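Local coordinates for protein thiamine-monophosphate kinase (Aquifex aeolicus, PDB 1VQV) that probably catalyses the ATP-dependent phosphorylation of thiamine monophosphate to thiamine diphosphate, the active form of vitamin B1, and works as a homodimer, at residues Trp62-Val67 / Ile126-Phe131; Glu58-Lys63 / Val94-Arg99; Leu164-Met169 / Glu245-Asn250. All blocks are in the same frame, centred on the assembly; numbering follows the deposited sequence. Where two conformers were deposited one is given.

Contact 1 (Trp62-Val67 / Ile126-Phe131); sequences WKAISV and IGISVF
Val130 is the strand residue that meets both Ala64 and Ile65 of the helix, so its side chain is the one to follow. Its CB already faces the helix and lies 3.8 Å from Ala64 O. From there the two methyls part. CG2 comes closest, 3.4 Å from Ala64 O, and also touches Ala64 CB at 4.1 Å; CG1 borders the same oxygen and meets Ile65 CD1 at 4.3 Å. The CB of Ile65 is directed away from the strand, and only the end of its chain turns back. Two residues earlier on the strand, with CG1 turned beside the backbone N (chi1 -54°), Ile128 directs CG2 at Ala64 CB, 4.2 Å away. Ala64 thus packs against two strand residues, and the axes of the short segments come to 8.6 Å at an angle of 39°, consistent with the small side chain of Ala64. Ser129, between them, faces the opposite way and hydrogen-bonds to Ser129 of the second subunit. Val130 also touches Asp43, a magnesium ligand. This is helix-on-sheet packing in a PurM-like N-terminal domain: one sheet face takes the helices, the other the dimer partner.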
# COMPACT_ATOMS: atom_id res chain seq x y z
N TRP B 62 -4.50 -6.59 -14.48
CA TRP B 62 -5.94 -6.46 -14.30
C TRP B 62 -6.30 -6.99 -12.92
O TRP B 62 -6.98 -6.34 -12.15
CB TRP B 62 -6.68 -7.23 -15.41
CG TRP B 62 -8.18 -7.32 -15.24
CD1 TRP B 62 -8.86 -8.18 -14.41
CD2 TRP B 62 -9.18 -6.49 -15.85
NE1 TRP B 62 -10.20 -7.93 -14.46
CE2 TRP B 62 -10.43 -6.90 -15.33
CE3 TRP B 62 -9.13 -5.44 -16.77
CZ2 TRP B 62 -11.63 -6.29 -15.71
CZ3 TRP B 62 -10.32 -4.84 -17.15
CH2 TRP B 62 -11.56 -5.26 -16.61
N LYS B 63 -5.81 -8.18 -12.58
CA LYS B 63 -6.09 -8.77 -11.29
C LYS B 63 -5.67 -7.85 -10.13
O LYS B 63 -6.39 -7.74 -9.15
CB LYS B 63 -5.39 -10.12 -11.18
CG LYS B 63 -5.86 -10.98 -10.04
CD LYS B 63 -5.52 -12.42 -10.30
CE LYS B 63 -5.96 -13.30 -9.15
NZ LYS B 63 -5.63 -14.73 -9.38
N ALA B 64 -4.52 -7.20 -10.25
CA ALA B 64 -4.04 -6.33 -9.18
C ALA B 64 -5.10 -5.30 -8.77
O ALA B 64 -5.27 -5.00 -7.59
CB ALA B 64 -2.77 -5.62 -9.60
N ILE B 65 -5.80 -4.77 -9.76
CA ILE B 65 -6.86 -3.80 -9.50
C ILE B 65 -8.17 -4.49 -9.09
O ILE B 65 -8.86 -4.04 -8.18
CB ILE B 65 -7.10 -2.93 -10.75
CG1 ILE B 65 -5.89 -2.03 -10.99
CG2 ILE B 65 -8.39 -2.12 -10.60
CD1 ILE B 65 -5.60 -1.05 -9.88
N SER B 66 -8.50 -5.59 -9.75
CA SER B 66 -9.73 -6.31 -9.45
C SER B 66 -9.85 -6.88 -8.05
O SER B 66 -10.93 -6.88 -7.49
CB SER B 66 -9.96 -7.42 -10.48
OG SER B 66 -10.48 -6.89 -11.69
N VAL B 67 -8.76 -7.39 -7.47
CA VAL B 67 -8.87 -7.95 -6.14
C VAL B 67 -9.27 -6.85 -5.16
O VAL B 67 -10.16 -7.05 -4.33
CB VAL B 67 -7.55 -8.61 -5.69
CG1 VAL B 67 -7.70 -9.13 -4.27
CG2 VAL B 67 -7.20 -9.75 -6.62
N ILE B 126 9.24 -10.48 -8.33
CA ILE B 126 8.13 -9.55 -8.55
C ILE B 126 7.14 -9.53 -7.39
O ILE B 126 6.52 -10.55 -7.06
CB ILE B 126 7.38 -9.86 -9.86
CG1 ILE B 126 8.34 -9.79 -11.05
CG2 ILE B 126 6.25 -8.86 -10.07
CD1 ILE B 126 7.77 -10.31 -12.39
N GLY B 127 7.01 -8.37 -6.76
CA GLY B 127 6.09 -8.21 -5.66
C GLY B 127 5.16 -7.08 -6.05
O GLY B 127 5.62 -5.98 -6.33
N ILE B 128 3.86 -7.36 -6.09
CA ILE B 128 2.88 -6.34 -6.44
C ILE B 128 2.06 -6.02 -5.21
O ILE B 128 1.46 -6.90 -4.61
CB ILE B 128 1.95 -6.81 -7.58
CG1 ILE B 128 2.78 -7.26 -8.78
CG2 ILE B 128 1.07 -5.66 -8.02
CD1 ILE B 128 1.97 -7.73 -9.95
N SER B 129 2.04 -4.74 -4.84
CA SER B 129 1.31 -4.29 -3.67
C SER B 129 0.41 -3.14 -4.09
O SER B 129 0.90 -2.08 -4.49
CB SER B 129 2.30 -3.86 -2.58
OG SER B 129 1.64 -3.46 -1.40
N VAL B 130 -0.89 -3.34 -3.99
CA VAL B 130 -1.86 -2.33 -4.40
C VAL B 130 -2.64 -1.73 -3.24
O VAL B 130 -2.96 -2.40 -2.25
CB VAL B 130 -2.87 -2.94 -5.40
CG1 VAL B 130 -2.96 -2.07 -6.63
CG2 VAL B 130 -2.46 -4.35 -5.75
N PHE B 131 -2.97 -0.46 -3.39
CA PHE B 131 -3.71 0.28 -2.39
C PHE B 131 -4.90 0.92 -3.07
O PHE B 131 -4.75 1.55 -4.11
CB PHE B 131 -2.81 1.35 -1.77
CG PHE B 131 -3.50 2.32 -0.85
CD1 PHE B 131 -4.12 1.88 0.33
CD2 PHE B 131 -3.46 3.69 -1.11
CE1 PHE B 131 -4.68 2.79 1.24
CE2 PHE B 131 -4.00 4.62 -0.21
CZ PHE B 131 -4.61 4.17 0.96

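Contact 2 (Glu58-Lys63 / Val94-Arg99); sequences EAVGWK and VSYVER
Two helices that lie on the same face of the N-terminal sheet meet here, with Glu58 of one set against Arg99 of the other. The CA atoms of Glu58 and Arg99 are 5.0 Å apart, and the backbones come close enough for a CA-H...O contact from Glu58 CA to Arg99 O (3.3 Å). Arg99 runs extended from CG to NE, while the Glu58 chain bends at chi2 (111°), and its carboxylate crosses the aliphatic part of Arg99 at a slant, CD of Glu58 lying 3.6 Å from Arg99 CB. At the far end OE2 of Glu58 and NH1 of Arg99 form a salt bridge of 3.0 Å, but its hydrogen bond is weak, bent to 125° at the hydrogen. The two planes stand 89° apart, which is consistent with a single bent bond rather than a side-by-side pairing. Glu58 was modelled in two conformers, and the bridge is described for one of them, so it should be read with caution. Deeper in, Val60 CG2 approaches Tyr96 OH at 4.2 Å, the two side chains crossing at about a right angle; Tyr96 also packs on Phe51. The pairing is that of neighbouring helices in an alpha/beta layer, buried toward the sheet and charged at the surface.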
# COMPACT_ATOMS: atom_id res chain seq x y z
N GLU B 58 -0.50 -8.71 -18.58
CA GLU B 58 -1.75 -7.96 -18.70
C GLU B 58 -2.87 -8.44 -17.77
O GLU B 58 -3.63 -7.63 -17.23
CB GLU B 58 -2.22 -8.01 -20.15
CG GLU B 58 -1.31 -7.28 -21.12
CD GLU B 58 -0.57 -8.22 -22.06
OE1 GLU B 58 0.00 -9.23 -21.58
OE2 GLU B 58 -0.56 -7.93 -23.28
N ALA B 59 -2.96 -9.74 -17.59
CA ALA B 59 -3.97 -10.32 -16.73
C ALA B 59 -3.58 -10.06 -15.27
O ALA B 59 -4.46 -9.84 -14.43
CB ALA B 59 -4.11 -11.81 -17.00
N VAL B 60 -2.28 -10.10 -14.97
CA VAL B 60 -1.79 -9.85 -13.61
C VAL B 60 -2.07 -8.39 -13.25
O VAL B 60 -2.42 -8.07 -12.12
CB VAL B 60 -0.25 -10.15 -13.46
CG1 VAL B 60 0.23 -9.79 -12.06
CG2 VAL B 60 0.03 -11.62 -13.72
N GLY B 61 -1.91 -7.51 -14.24
CA GLY B 61 -2.17 -6.10 -14.04
C GLY B 61 -3.65 -5.85 -13.79
O GLY B 61 -4.00 -5.00 -12.99
N TRP B 62 -4.50 -6.59 -14.48
CA TRP B 62 -5.94 -6.46 -14.30
C TRP B 62 -6.30 -6.99 -12.92
O TRP B 62 -6.98 -6.34 -12.15
CB TRP B 62 -6.68 -7.23 -15.41
CG TRP B 62 -8.18 -7.32 -15.24
CD1 TRP B 62 -8.86 -8.18 -14.41
CD2 TRP B 62 -9.18 -6.49 -15.85
NE1 TRP B 62 -10.20 -7.93 -14.46
CE2 TRP B 62 -10.43 -6.90 -15.33
CE3 TRP B 62 -9.13 -5.44 -16.77
CZ2 TRP B 62 -11.63 -6.29 -15.71
CZ3 TRP B 62 -10.32 -4.84 -17.15
CH2 TRP B 62 -11.56 -5.26 -16.61
N LYS B 63 -5.81 -8.18 -12.58
CA LYS B 63 -6.09 -8.77 -11.29
C LYS B 63 -5.67 -7.85 -10.13
O LYS B 63 -6.39 -7.74 -9.15
CB LYS B 63 -5.39 -10.12 -11.18
CG LYS B 63 -5.86 -10.98 -10.04
CD LYS B 63 -5.52 -12.42 -10.30
CE LYS B 63 -5.96 -13.30 -9.15
NZ LYS B 63 -5.63 -14.73 -9.38
N VAL B 94 11.19 -4.94 -19.92
CA VAL B 94 10.42 -3.72 -19.81
C VAL B 94 9.00 -3.94 -20.32
O VAL B 94 8.05 -3.33 -19.82
CB VAL B 94 11.07 -2.59 -20.63
CG1 VAL B 94 10.18 -1.38 -20.62
CG2 VAL B 94 12.43 -2.26 -20.08
N SER B 95 8.87 -4.81 -21.31
CA SER B 95 7.59 -5.14 -21.92
C SER B 95 6.65 -5.76 -20.89
O SER B 95 5.43 -5.65 -21.02
CB SER B 95 7.81 -6.09 -23.10
OG SER B 95 8.51 -7.26 -22.71
N TYR B 96 7.23 -6.40 -19.88
CA TYR B 96 6.45 -7.02 -18.82
C TYR B 96 5.73 -5.95 -18.04
O TYR B 96 4.54 -6.04 -17.77
CB TYR B 96 7.33 -7.80 -17.84
CG TYR B 96 6.53 -8.58 -16.82
CD1 TYR B 96 6.24 -9.93 -17.02
CD2 TYR B 96 5.98 -7.95 -15.71
CE1 TYR B 96 5.43 -10.63 -16.14
CE2 TYR B 96 5.16 -8.65 -14.82
CZ TYR B 96 4.89 -9.99 -15.04
OH TYR B 96 4.06 -10.70 -14.19
N VAL B 97 6.48 -4.93 -17.66
CA VAL B 97 5.94 -3.82 -16.90
C VAL B 97 4.92 -3.06 -17.74
O VAL B 97 3.85 -2.72 -17.25
CB VAL B 97 7.09 -2.89 -16.43
CG1 VAL B 97 6.55 -1.62 -15.81
CG2 VAL B 97 7.94 -3.63 -15.41
N GLU B 98 5.25 -2.83 -19.01
CA GLU B 98 4.35 -2.11 -19.91
C GLU B 98 3.01 -2.85 -20.08
O GLU B 98 1.95 -2.23 -20.11
CB GLU B 98 4.99 -1.92 -21.29
CG GLU B 98 4.36 -0.76 -22.07
CD GLU B 98 4.76 -0.71 -23.55
OE1 GLU B 98 5.98 -0.69 -23.84
OE2 GLU B 98 3.84 -0.67 -24.41
N ARG B 99 3.08 -4.18 -20.18
CA ARG B 99 1.88 -4.97 -20.35
C ARG B 99 1.11 -5.06 -19.05
O ARG B 99 -0.11 -5.17 -19.04
CB ARG B 99 2.24 -6.36 -20.87
CG ARG B 99 2.58 -6.33 -22.35
CD ARG B 99 3.14 -7.64 -22.85
NE ARG B 99 3.53 -7.53 -24.26
CZ ARG B 99 2.83 -8.02 -25.28
NH1 ARG B 99 1.70 -8.69 -25.06
NH2 ARG B 99 3.25 -7.84 -26.53

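Contact 3 (Leu164-Met169 / Glu245-Asn250); sequences LELLLM and EKYGKN
Selenomethionine Met169 and Tyr247 approach from opposite directions in a Met-aromatic contact that joins the end region of helix 159-168 to the turn after helix 238-246. The selenium SE of Met169 stands 4.5 Å from the centroid of the Tyr247 ring, 51° off the ring normal, and approaches obliquely, nearest to CE2 of Tyr247 at 3.6 Å. A bend at chi3 (-55°) carries the methyl of Met169 toward the phenol end, where CE lies 3.6 Å from Tyr247 OH. Leu166 reaches the ring with its side chain at about a right angle to the tyrosine, CD2 lying 4.1 Å from Tyr247 CZ. Both apolar groups lie on the same side of the ring plane, Leu166 toward CE1 and CZ and Met169 toward CE2 and OH, while the phenol oxygen is hydrogen-bonded to Glu178 and the ring stacks with Tyr243. An alanine in place of Tyr247 would take away the ring, which is likely to leave Leu166 and Met169 facing a gap and Glu178 without its hydroxyl partner. Tyr247 is the first residue to leave helical geometry, and Gly248, with positive phi, is the C-prime residue of a Schellman motif, its N bonded to Glu245 O. The turn then brings Lys249 back toward helix 159-168, alongside Glu165. That carboxylate is already engaged, OE2 with Arg161 and OE1 with the hydroxyls of Tyr243 and Tyr254. The lysine makes no direct ion pair: Lys249 NZ stays 5.3 Å from Glu165 OE1, and the nearest approach is by CE, 4.3 Å from the same oxygen.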
# COMPACT_ATOMS: atom_id res chain seq x y z
N LEU B 164 -6.65 -22.65 -11.10
CA LEU B 164 -5.31 -22.62 -10.54
C LEU B 164 -4.67 -24.00 -10.70
O LEU B 164 -3.47 -24.12 -10.96
CB LEU B 164 -5.36 -22.24 -9.06
CG LEU B 164 -4.03 -22.36 -8.29
CD1 LEU B 164 -2.94 -21.58 -9.01
CD2 LEU B 164 -4.22 -21.86 -6.86
N GLU B 165 -5.48 -25.03 -10.54
CA GLU B 165 -5.01 -26.40 -10.67
C GLU B 165 -4.67 -26.69 -12.13
O GLU B 165 -3.70 -27.39 -12.41
CB GLU B 165 -6.06 -27.38 -10.16
CG GLU B 165 -6.14 -27.49 -8.64
CD GLU B 165 -7.43 -28.14 -8.17
OE1 GLU B 165 -7.91 -29.06 -8.85
OE2 GLU B 165 -7.96 -27.73 -7.13
N LEU B 166 -5.48 -26.16 -13.06
CA LEU B 166 -5.23 -26.35 -14.49
C LEU B 166 -3.93 -25.61 -14.85
O LEU B 166 -3.12 -26.09 -15.66
CB LEU B 166 -6.40 -25.80 -15.32
CG LEU B 166 -7.76 -26.50 -15.29
CD1 LEU B 166 -8.74 -25.85 -16.27
CD2 LEU B 166 -7.59 -27.96 -15.66
N LEU B 167 -3.71 -24.45 -14.25
CA LEU B 167 -2.49 -23.72 -14.51
C LEU B 167 -1.33 -24.56 -13.99
O LEU B 167 -0.35 -24.78 -14.70
CB LEU B 167 -2.51 -22.37 -13.81
CG LEU B 167 -3.42 -21.36 -14.50
CD1 LEU B 167 -3.50 -20.08 -13.68
CD2 LEU B 167 -2.87 -21.08 -15.90
N LEU B 168 -1.44 -25.04 -12.75
CA LEU B 168 -0.36 -25.83 -12.19
C LEU B 168 -0.05 -27.05 -13.05
O LEU B 168 1.02 -27.64 -12.94
CB LEU B 168 -0.70 -26.28 -10.75
CG LEU B 168 -0.90 -25.22 -9.66
CD1 LEU B 168 -1.09 -25.93 -8.32
CD2 LEU B 168 0.31 -24.27 -9.57
N MSE B 169 -0.96 -27.46 -13.92
CA MSE B 169 -0.65 -28.63 -14.74
C MSE B 169 0.32 -28.23 -15.84
O MSE B 169 0.94 -29.08 -16.49
CB MSE B 169 -1.92 -29.22 -15.37
CG MSE B 169 -3.03 -29.45 -14.37
SE MSE B 169 -4.51 -30.44 -15.11
CE MSE B 169 -4.90 -29.30 -16.64
N GLU B 245 -15.78 -33.91 -13.66
CA GLU B 245 -15.97 -35.19 -14.30
C GLU B 245 -14.65 -35.61 -14.94
O GLU B 245 -14.15 -36.71 -14.68
CB GLU B 245 -17.08 -35.11 -15.36
CG GLU B 245 -17.45 -36.44 -16.04
CD GLU B 245 -17.65 -37.59 -15.03
OE1 GLU B 245 -16.65 -38.01 -14.38
OE2 GLU B 245 -18.80 -38.09 -14.88
N LYS B 246 -14.06 -34.73 -15.74
CA LYS B 246 -12.82 -35.06 -16.42
C LYS B 246 -11.67 -35.42 -15.52
O LYS B 246 -10.91 -36.32 -15.85
CB LYS B 246 -12.38 -33.92 -17.33
CG LYS B 246 -11.04 -34.19 -18.01
CD LYS B 246 -10.83 -33.21 -19.13
CE LYS B 246 -9.52 -33.38 -19.84
NZ LYS B 246 -9.60 -32.53 -21.06
N TYR B 247 -11.51 -34.73 -14.40
CA TYR B 247 -10.41 -35.04 -13.47
C TYR B 247 -10.98 -35.74 -12.26
O TYR B 247 -10.35 -35.79 -11.21
CB TYR B 247 -9.65 -33.78 -13.04
CG TYR B 247 -9.06 -33.05 -14.22
CD1 TYR B 247 -9.87 -32.27 -15.05
CD2 TYR B 247 -7.73 -33.24 -14.58
CE1 TYR B 247 -9.39 -31.71 -16.21
CE2 TYR B 247 -7.22 -32.68 -15.76
CZ TYR B 247 -8.06 -31.92 -16.57
OH TYR B 247 -7.59 -31.41 -17.76
N GLY B 248 -12.19 -36.28 -12.44
CA GLY B 248 -12.88 -37.00 -11.39
C GLY B 248 -12.81 -36.39 -10.01
O GLY B 248 -12.02 -36.83 -9.16
N LYS B 249 -13.62 -35.37 -9.76
CA LYS B 249 -13.62 -34.73 -8.45
C LYS B 249 -15.02 -34.31 -8.06
O LYS B 249 -15.94 -34.38 -8.89
CB LYS B 249 -12.67 -33.53 -8.46
CG LYS B 249 -11.23 -33.95 -8.61
CD LYS B 249 -10.30 -32.76 -8.51
CE LYS B 249 -8.88 -33.21 -8.20
NZ LYS B 249 -8.80 -33.83 -6.84
N ASN B 250 -15.21 -33.88 -6.82
CA ASN B 250 -16.54 -33.47 -6.39
C ASN B 250 -16.78 -31.98 -6.50
O ASN B 250 -16.22 -31.18 -5.73
CB ASN B 250 -16.84 -33.90 -4.95
CG ASN B 250 -18.25 -33.50 -4.51
OD1 ASN B 250 -19.24 -33.79 -5.19
ND2 ASN B 250 -18.34 -32.82 -3.39

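Overall arrangement
From the N terminus, helix 57-73 is the starting point: contacts 1 and 2 open on it and share Trp62 and Lys63. Contact 2 closes first, 30 residues on, at helix 94-111; contact 1 closes after 58, at strand 127-136, so the two loops overlap from nearly the same origin. They touch, Ile128 CD1 lying 3.4 Å from Val60 CG1, and tie two helices to the N-terminal sheet. Contact 3 follows in series, its 75-residue loop bringing helix 159-168 to the end of helix 238-246, its centre about 26 Å from the centres of contacts 1 and 2. His185 of helix 176-186 links the regions: its backbone O accepts a hydrogen bond from Lys63 NZ, and Leu164 packs on it.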